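Local coordinates for RagB/SusD domain protein (Flavobacterium johnsoniae, PDB 5J5U) that binds chitin as a SusD homolog, probably holding chitin chains or fragments at the outer membrane for uptake, at residues P274-L279 with E297-V302; G257-S262 with V306-V311; D453-Q456 with N461-E464. All coordinates share one frame; numbering follows the deposited sequence.

Contact 1. Residues P274-L279 with E297-V302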
# COMPACT_ATOMS: atom_id res chain seq x y z
N PRO A 274 -15.02 7.44 -13.10
CA PRO A 274 -15.73 6.22 -13.51
C PRO A 274 -15.58 5.06 -12.51
O PRO A 274 -16.24 4.03 -12.65
CB PRO A 274 -15.08 5.85 -14.85
CG PRO A 274 -14.40 7.07 -15.30
CD PRO A 274 -13.98 7.82 -14.07
N ARG A 275 -14.71 5.21 -11.52
CA ARG A 275 -14.46 4.11 -10.61
C ARG A 275 -15.53 4.02 -9.55
O ARG A 275 -15.56 3.05 -8.81
CB ARG A 275 -13.09 4.24 -9.96
CG ARG A 275 -11.94 3.86 -10.88
CD ARG A 275 -10.61 4.19 -10.26
NE ARG A 275 -10.38 5.63 -10.29
CZ ARG A 275 -9.18 6.18 -10.20
NH1 ARG A 275 -8.11 5.41 -10.05
NH2 ARG A 275 -9.04 7.50 -10.24
N LEU A 276 -16.40 5.02 -9.49
CA LEU A 276 -17.43 5.13 -8.45
C LEU A 276 -18.27 3.86 -8.25
O LEU A 276 -18.33 3.31 -7.13
CB LEU A 276 -18.36 6.31 -8.75
CG LEU A 276 -19.51 6.54 -7.77
CD1 LEU A 276 -18.95 6.82 -6.39
CD2 LEU A 276 -20.39 7.71 -8.21
N LYS A 277 -18.91 3.40 -9.33
CA LYS A 277 -19.77 2.21 -9.28
C LYS A 277 -19.01 0.90 -9.49
O LYS A 277 -19.53 -0.19 -9.19
CB LYS A 277 -20.91 2.31 -10.31
CG LYS A 277 -21.67 3.62 -10.28
CD LYS A 277 -22.60 3.73 -11.48
CE LYS A 277 -23.63 4.82 -11.29
NZ LYS A 277 -24.54 4.90 -12.46
N MET A 278 -17.78 1.00 -10.00
CA MET A 278 -16.92 -0.17 -10.05
C MET A 278 -16.56 -0.57 -8.62
O MET A 278 -16.27 -1.74 -8.36
CB MET A 278 -15.65 0.12 -10.86
CG MET A 278 -15.91 0.61 -12.29
SD MET A 278 -14.40 0.98 -13.21
CE MET A 278 -13.67 -0.66 -13.29
N LEU A 279 -16.56 0.40 -7.71
CA LEU A 279 -16.14 0.17 -6.32
C LEU A 279 -17.32 0.07 -5.35
O LEU A 279 -17.37 -0.82 -4.52
CB LEU A 279 -15.19 1.29 -5.85
CG LEU A 279 -13.83 1.41 -6.52
CD1 LEU A 279 -13.14 2.73 -6.18
CD2 LEU A 279 -12.95 0.24 -6.15
N GLU A 297 -29.79 10.92 -3.78
CA GLU A 297 -28.43 10.48 -4.08
C GLU A 297 -28.23 9.03 -3.68
O GLU A 297 -28.57 8.62 -2.57
CB GLU A 297 -27.40 11.34 -3.35
CG GLU A 297 -25.97 10.90 -3.57
CD GLU A 297 -25.60 10.88 -5.03
OE1 GLU A 297 -25.67 11.95 -5.66
OE2 GLU A 297 -25.23 9.80 -5.56
N LEU A 298 -27.69 8.27 -4.62
CA LEU A 298 -27.49 6.83 -4.47
C LEU A 298 -26.11 6.49 -3.90
O LEU A 298 -25.90 5.38 -3.41
CB LEU A 298 -27.67 6.16 -5.84
CG LEU A 298 -29.11 5.91 -6.32
CD1 LEU A 298 -29.11 5.29 -7.69
CD2 LEU A 298 -29.85 4.99 -5.37
N TYR A 299 -25.17 7.44 -3.97
CA TYR A 299 -23.79 7.15 -3.61
C TYR A 299 -23.26 8.09 -2.55
O TYR A 299 -22.94 9.25 -2.82
CB TYR A 299 -22.89 7.18 -4.85
CG TYR A 299 -23.25 6.03 -5.76
CD1 TYR A 299 -22.74 4.76 -5.53
CD2 TYR A 299 -24.16 6.21 -6.81
CE1 TYR A 299 -23.09 3.70 -6.33
CE2 TYR A 299 -24.53 5.13 -7.63
CZ TYR A 299 -23.99 3.88 -7.38
OH TYR A 299 -24.32 2.81 -8.16
N GLU A 300 -23.17 7.56 -1.33
CA GLU A 300 -22.61 8.28 -0.20
C GLU A 300 -21.79 7.33 0.67
O GLU A 300 -22.20 6.19 0.90
CB GLU A 300 -23.71 8.94 0.63
CG GLU A 300 -24.41 10.11 -0.08
CD GLU A 300 -25.73 10.53 0.59
OE1 GLU A 300 -26.21 9.85 1.53
OE2 GLU A 300 -26.28 11.56 0.16
N GLY A 301 -20.63 7.79 1.14
CA GLY A 301 -19.81 6.98 2.02
C GLY A 301 -20.16 7.22 3.48
O GLY A 301 -21.04 8.02 3.80
N VAL A 302 -19.47 6.52 4.37
CA VAL A 302 -19.67 6.69 5.81
C VAL A 302 -18.60 7.64 6.32
O VAL A 302 -17.41 7.44 6.05
CB VAL A 302 -19.59 5.33 6.59
CG1 VAL A 302 -19.69 5.59 8.11
CG2 VAL A 302 -20.69 4.36 6.14

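Contact 2. Residues G257-S262 with V306-V311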
# COMPACT_ATOMS: atom_id res chain seq x y z
N GLY A 257 -19.34 -5.30 7.22
CA GLY A 257 -19.74 -4.05 7.83
C GLY A 257 -18.89 -2.87 7.41
O GLY A 257 -19.12 -1.75 7.87
N ASP A 258 -17.92 -3.10 6.54
CA ASP A 258 -17.07 -2.00 6.09
C ASP A 258 -17.68 -1.28 4.90
O ASP A 258 -18.20 -1.93 3.99
CB ASP A 258 -15.66 -2.48 5.73
CG ASP A 258 -14.87 -2.99 6.93
OD1 ASP A 258 -14.55 -2.18 7.84
OD2 ASP A 258 -14.56 -4.21 6.96
N HIS A 259 -17.60 0.05 4.91
CA HIS A 259 -17.97 0.91 3.78
C HIS A 259 -16.79 1.75 3.39
O HIS A 259 -15.85 1.91 4.17
CB HIS A 259 -19.13 1.84 4.11
CG HIS A 259 -20.34 1.17 4.69
ND1 HIS A 259 -21.55 1.11 4.02
CD2 HIS A 259 -20.53 0.53 5.87
CE1 HIS A 259 -22.43 0.48 4.77
NE2 HIS A 259 -21.84 0.12 5.89
N PHE A 260 -16.83 2.33 2.19
CA PHE A 260 -15.85 3.34 1.82
C PHE A 260 -16.14 4.62 2.58
O PHE A 260 -17.28 4.88 2.99
CB PHE A 260 -15.85 3.58 0.29
CG PHE A 260 -15.45 2.37 -0.50
CD1 PHE A 260 -14.27 1.70 -0.21
CD2 PHE A 260 -16.24 1.90 -1.54
CE1 PHE A 260 -13.89 0.58 -0.92
CE2 PHE A 260 -15.85 0.78 -2.27
CZ PHE A 260 -14.67 0.12 -1.95
N SER A 261 -15.12 5.42 2.82
CA SER A 261 -15.34 6.63 3.60
C SER A 261 -16.05 7.71 2.78
O SER A 261 -16.00 7.70 1.55
CB SER A 261 -14.01 7.16 4.12
OG SER A 261 -13.28 7.78 3.09
N SER A 262 -16.71 8.64 3.45
CA SER A 262 -17.35 9.76 2.76
C SER A 262 -16.33 10.56 1.94
O SER A 262 -16.65 11.09 0.88
CB SER A 262 -18.09 10.66 3.76
OG SER A 262 -17.20 11.18 4.75
N VAL A 306 -17.48 7.51 12.35
CA VAL A 306 -18.89 7.18 12.51
C VAL A 306 -19.12 5.72 12.16
O VAL A 306 -18.71 5.26 11.11
CB VAL A 306 -19.79 8.10 11.63
CG1 VAL A 306 -21.25 7.66 11.68
CG2 VAL A 306 -19.65 9.56 12.06
N PHE A 307 -19.75 4.98 13.07
CA PHE A 307 -20.12 3.58 12.83
C PHE A 307 -21.29 3.51 11.82
O PHE A 307 -22.04 4.48 11.68
CB PHE A 307 -20.52 2.89 14.14
CG PHE A 307 -19.40 2.77 15.15
CD1 PHE A 307 -18.32 1.91 14.92
CD2 PHE A 307 -19.45 3.47 16.36
CE1 PHE A 307 -17.30 1.77 15.86
CE2 PHE A 307 -18.43 3.33 17.31
CZ PHE A 307 -17.36 2.48 17.05
N ARG A 308 -21.44 2.38 11.12
CA ARG A 308 -22.50 2.23 10.10
C ARG A 308 -23.91 2.30 10.71
O ARG A 308 -24.83 2.78 10.06
CB ARG A 308 -22.32 0.92 9.31
CG ARG A 308 -22.55 -0.37 10.10
CD ARG A 308 -21.97 -1.63 9.40
NE ARG A 308 -22.49 -1.83 8.05
CZ ARG A 308 -23.58 -2.55 7.75
NH1 ARG A 308 -24.25 -3.15 8.72
NH2 ARG A 308 -23.99 -2.66 6.49
N TRP A 309 -24.08 1.84 11.95
CA TRP A 309 -25.40 1.88 12.57
C TRP A 309 -25.75 3.28 13.10
O TRP A 309 -26.87 3.52 13.56
CB TRP A 309 -25.49 0.86 13.70
CG TRP A 309 -24.37 0.99 14.74
CD1 TRP A 309 -24.35 1.83 15.83
CD2 TRP A 309 -23.14 0.25 14.78
NE1 TRP A 309 -23.17 1.65 16.54
CE2 TRP A 309 -22.42 0.68 15.93
CE3 TRP A 309 -22.58 -0.74 13.97
CZ2 TRP A 309 -21.16 0.16 16.26
CZ3 TRP A 309 -21.33 -1.25 14.31
CH2 TRP A 309 -20.64 -0.80 15.45
N GLU A 310 -24.80 4.22 13.01
CA GLU A 310 -25.02 5.59 13.44
C GLU A 310 -25.33 6.48 12.25
O GLU A 310 -25.63 7.65 12.42
CB GLU A 310 -23.80 6.15 14.19
CG GLU A 310 -23.42 5.43 15.47
CD GLU A 310 -22.15 5.97 16.09
OE1 GLU A 310 -21.24 6.40 15.34
OE2 GLU A 310 -22.06 6.01 17.33
N VAL A 311 -25.21 5.95 11.04
CA VAL A 311 -25.54 6.72 9.85
C VAL A 311 -27.02 7.19 9.92
O VAL A 311 -27.91 6.42 10.28
CB VAL A 311 -25.30 5.89 8.55
CG1 VAL A 311 -25.67 6.68 7.30
CG2 VAL A 311 -23.83 5.44 8.47

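Contact 3. Residues D453-Q456 with N461-E464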
# COMPACT_ATOMS: atom_id res chain seq x y z
N ASP A 453 7.81 -7.22 23.75
CA ASP A 453 8.66 -8.41 23.74
C ASP A 453 10.08 -8.05 23.34
O ASP A 453 11.03 -8.69 23.78
CB ASP A 453 8.13 -9.46 22.75
CG ASP A 453 6.73 -9.89 23.07
OD1 ASP A 453 5.78 -9.15 22.71
OD2 ASP A 453 6.59 -10.95 23.72
N GLU A 454 10.23 -7.03 22.49
CA GLU A 454 11.55 -6.60 22.06
C GLU A 454 12.28 -5.95 23.23
O GLU A 454 13.48 -6.10 23.38
CB GLU A 454 11.46 -5.64 20.88
CG GLU A 454 11.19 -6.35 19.58
CD GLU A 454 12.36 -7.23 19.16
OE1 GLU A 454 13.51 -6.76 19.26
OE2 GLU A 454 12.14 -8.38 18.76
N MET A 455 11.54 -5.23 24.06
CA MET A 455 12.11 -4.67 25.28
C MET A 455 12.53 -5.78 26.25
O MET A 455 13.49 -5.62 27.01
CB MET A 455 11.11 -3.72 25.95
CG MET A 455 11.56 -3.16 27.29
SD MET A 455 12.98 -2.03 27.14
CE MET A 455 13.50 -1.96 28.86
N GLN A 456 11.82 -6.90 26.22
CA GLN A 456 12.11 -7.97 27.18
C GLN A 456 13.22 -8.95 26.73
O GLN A 456 13.91 -9.52 27.56
CB GLN A 456 10.84 -8.74 27.48
CG GLN A 456 9.84 -7.95 28.31
CD GLN A 456 8.45 -8.53 28.26
OE1 GLN A 456 8.02 -9.06 27.22
NE2 GLN A 456 7.73 -8.44 29.37
N ASN A 461 19.38 -3.08 22.05
CA ASN A 461 19.13 -2.58 20.71
C ASN A 461 17.78 -1.84 20.62
O ASN A 461 17.70 -0.74 20.04
CB ASN A 461 19.19 -3.75 19.72
CG ASN A 461 20.57 -4.40 19.68
OD1 ASN A 461 21.58 -3.72 19.87
ND2 ASN A 461 20.62 -5.71 19.50
N TYR A 462 16.75 -2.41 21.25
CA TYR A 462 15.45 -1.76 21.38
C TYR A 462 15.64 -0.32 21.88
O TYR A 462 15.20 0.66 21.23
CB TYR A 462 14.56 -2.58 22.33
CG TYR A 462 13.27 -1.91 22.69
CD1 TYR A 462 13.18 -1.10 23.82
CD2 TYR A 462 12.14 -2.07 21.90
CE1 TYR A 462 11.99 -0.48 24.16
CE2 TYR A 462 10.95 -1.45 22.23
CZ TYR A 462 10.88 -0.66 23.35
OH TYR A 462 9.69 -0.04 23.66
N MET A 463 16.34 -0.19 23.01
CA MET A 463 16.59 1.12 23.61
C MET A 463 17.43 2.04 22.71
O MET A 463 17.21 3.26 22.71
CB MET A 463 17.28 0.96 24.96
CG MET A 463 16.36 0.43 26.07
SD MET A 463 14.79 1.31 26.14
CE MET A 463 15.34 2.94 26.68
N GLU A 464 18.37 1.48 21.94
CA GLU A 464 19.11 2.33 21.01
C GLU A 464 18.17 2.92 19.97
O GLU A 464 18.25 4.14 19.66
CB GLU A 464 20.24 1.59 20.31
CG GLU A 464 21.38 1.24 21.25
CD GLU A 464 22.59 0.61 20.54
OE1 GLU A 464 22.54 0.44 19.29
OE2 GLU A 464 23.58 0.30 21.25

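Contact 1. Residues P274-L279 with E297-V302
Leu276 and Lys277 meet the ring of Tyr299 where helix 276-279, a short helix of this SusD-like fold, is approached by the long loop running between strands 280-281 and 320-321. The inner, packed part is apolar. Leu276 lies over one face of the ring, and its CD2 comes 4.1 Å from Tyr299 CG; with CG of Leu276 anti to the backbone N (chi1 179°), the isopropyl end projects from the helix onto the ring. Behind it, the same leucine is backed by Leu268 and Arg269 of helix 262-270. The solvent side belongs to Lys277, whose atoms come closer but which is exposed. Its extended aliphatic chain passes the hydroxyl end of Tyr299 at about a right angle, neither squarely over the face nor at the edge: Lys277 CG is 3.5 Å from Tyr299 OH, and Lys277 CE is 3.8 Å from Tyr299 CE2. No hydrogen bond crosses between the two segments, so van der Waals packing carries the contact. With an alanine in place of Tyr299, Leu276 CD2 and the methylenes of Lys277 would probably lose their common partner, opening a gap between helix and loop. Polar bonds hold the loop beside the helices. Tyr299 O accepts a hydrogen bond from Arg269 NH1, while Glu300 OE1 forms a salt bridge with Lys283. Two residues before the tyrosine, Glu297 folds back on the backbone: Tyr299 N donates to Glu297 OE2 at 2.8 Å, using the carboxylate's anti lone pair, with an N-H...O angle of 150°.

Contact 2. Residues G257-S262 with V306-V311
Arg308 NE donates a hydrogen bond of 3.0 Å to His259 NE2, bent to 149° at the hydrogen. The donor reaches the imidazole at its edge, close to the ring plane, whereas the histidine nitrogen is somewhat tilted from the guanidinium plane; the two flat groups are 25° apart and nearly coplanar. The arginine also touches with its aliphatic part: Arg308 CB lies 3.5 Å from His259 NE2, and Arg308 CD sits 3.2 Å from Gly257 O. Glycine suits that spot, since a CB on Gly257 would press tightly on the same CD. Arg308 reaches this position with CG between its backbone N and carbonyl carbon (chi1 68°) and a bend at chi3 that turns the guanidinium along the imidazole edge. Across CE1, the other ring nitrogen, His259 ND1, bonds to Ser319 O, so both ring nitrogens are engaged; a neutral imidazole with its proton on ND1 would fit this pattern. In the next shell, Phe307 N donates to Glu310 OE1 at 3.1 Å, from above the carboxylate plane, and Glu310 N returns a 3.1 Å bond to Phe307 O. Trp309 folds back over one face of the Phe307 ring, which also meets the ring of Trp53. Backbone bonds from His259 to Ser50 and from Arg308 to Gly51 tie both partners to one neighbouring chain stretch. The motif is a type I turn, Phe307 to Glu310, docked by its arginine beside strand 259-260 of a two-stranded antiparallel sheet.

Contact 3. Residues D453-Q456 with N461-E464
The CA atoms of Met455 and Tyr462 approach to 5.9 Å where helix 452-457 gives way, across the single residue Asn458, to helix 459-468, so that successive short helices face each other over a tight bend. The ring of Tyr462 is the centre of the contact. Met455 CB stands over one face, 3.9 Å from the ring centroid of Tyr462 and only 15° off the normal, a CH-pi contact shifted slightly toward the rim. From there the methionine chain bends at chi2 and carries its sulfur out beyond the face. Met455 SD is 4.3 Å from the Tyr462 centroid but 53° off the normal, an oblique Met-aromatic contact in which the sulfur is 3.5 Å from both CD1 and CE1 of Tyr462. With CG anti to the backbone N (chi1 172°), the ring of Tyr462 is sent toward the preceding helix, where the Met455 chain crosses it at about a right angle. On the CD2 side of the ring, Glu454 adds its methylene: Glu454 CB lies 3.8 Å from Tyr462 CD2, approaching obliquely. Beyond the ring the sulfur of Met455 finds that of Met463, with SD to SD 3.9 Å, a lighter touch between two bent methionine chains, both partly exposed. The polar ends find partners outside the two segments. Glu454 OE1 is hydrogen-bonded to Tyr140 OH, and Tyr462 OH to Asn473 ND2. The helical pair is thus joined to the loop that precedes helix 143-160, where Tyr140 touches both Asn461 and Tyr462, to Tyr450 just before helix 452-457, and to the chain after helix 459-468.

Contacts 1 and 2 are neighbours, with centres 13 Å apart, and share the long loop between strands 280-281 and 320-321. They touch directly: Val302 bonds through its backbone to Phe260 and Ser262 and packs on His259, so Val302 of contact 1 joins the loop directly to strand 259-260 and the start of helix 262-270. Contact 2 is the buried one and relies on a directional arginine-histidine bond; contact 1 is at the surface and is van der Waals packing, with no hydrogen bond between its segments. Contact 3 lies about 46 Å from contact 1 and 38 Å from contact 2, centre to centre. It joins helices close in sequence, is partly buried, and uses sulfur and aromatic packing.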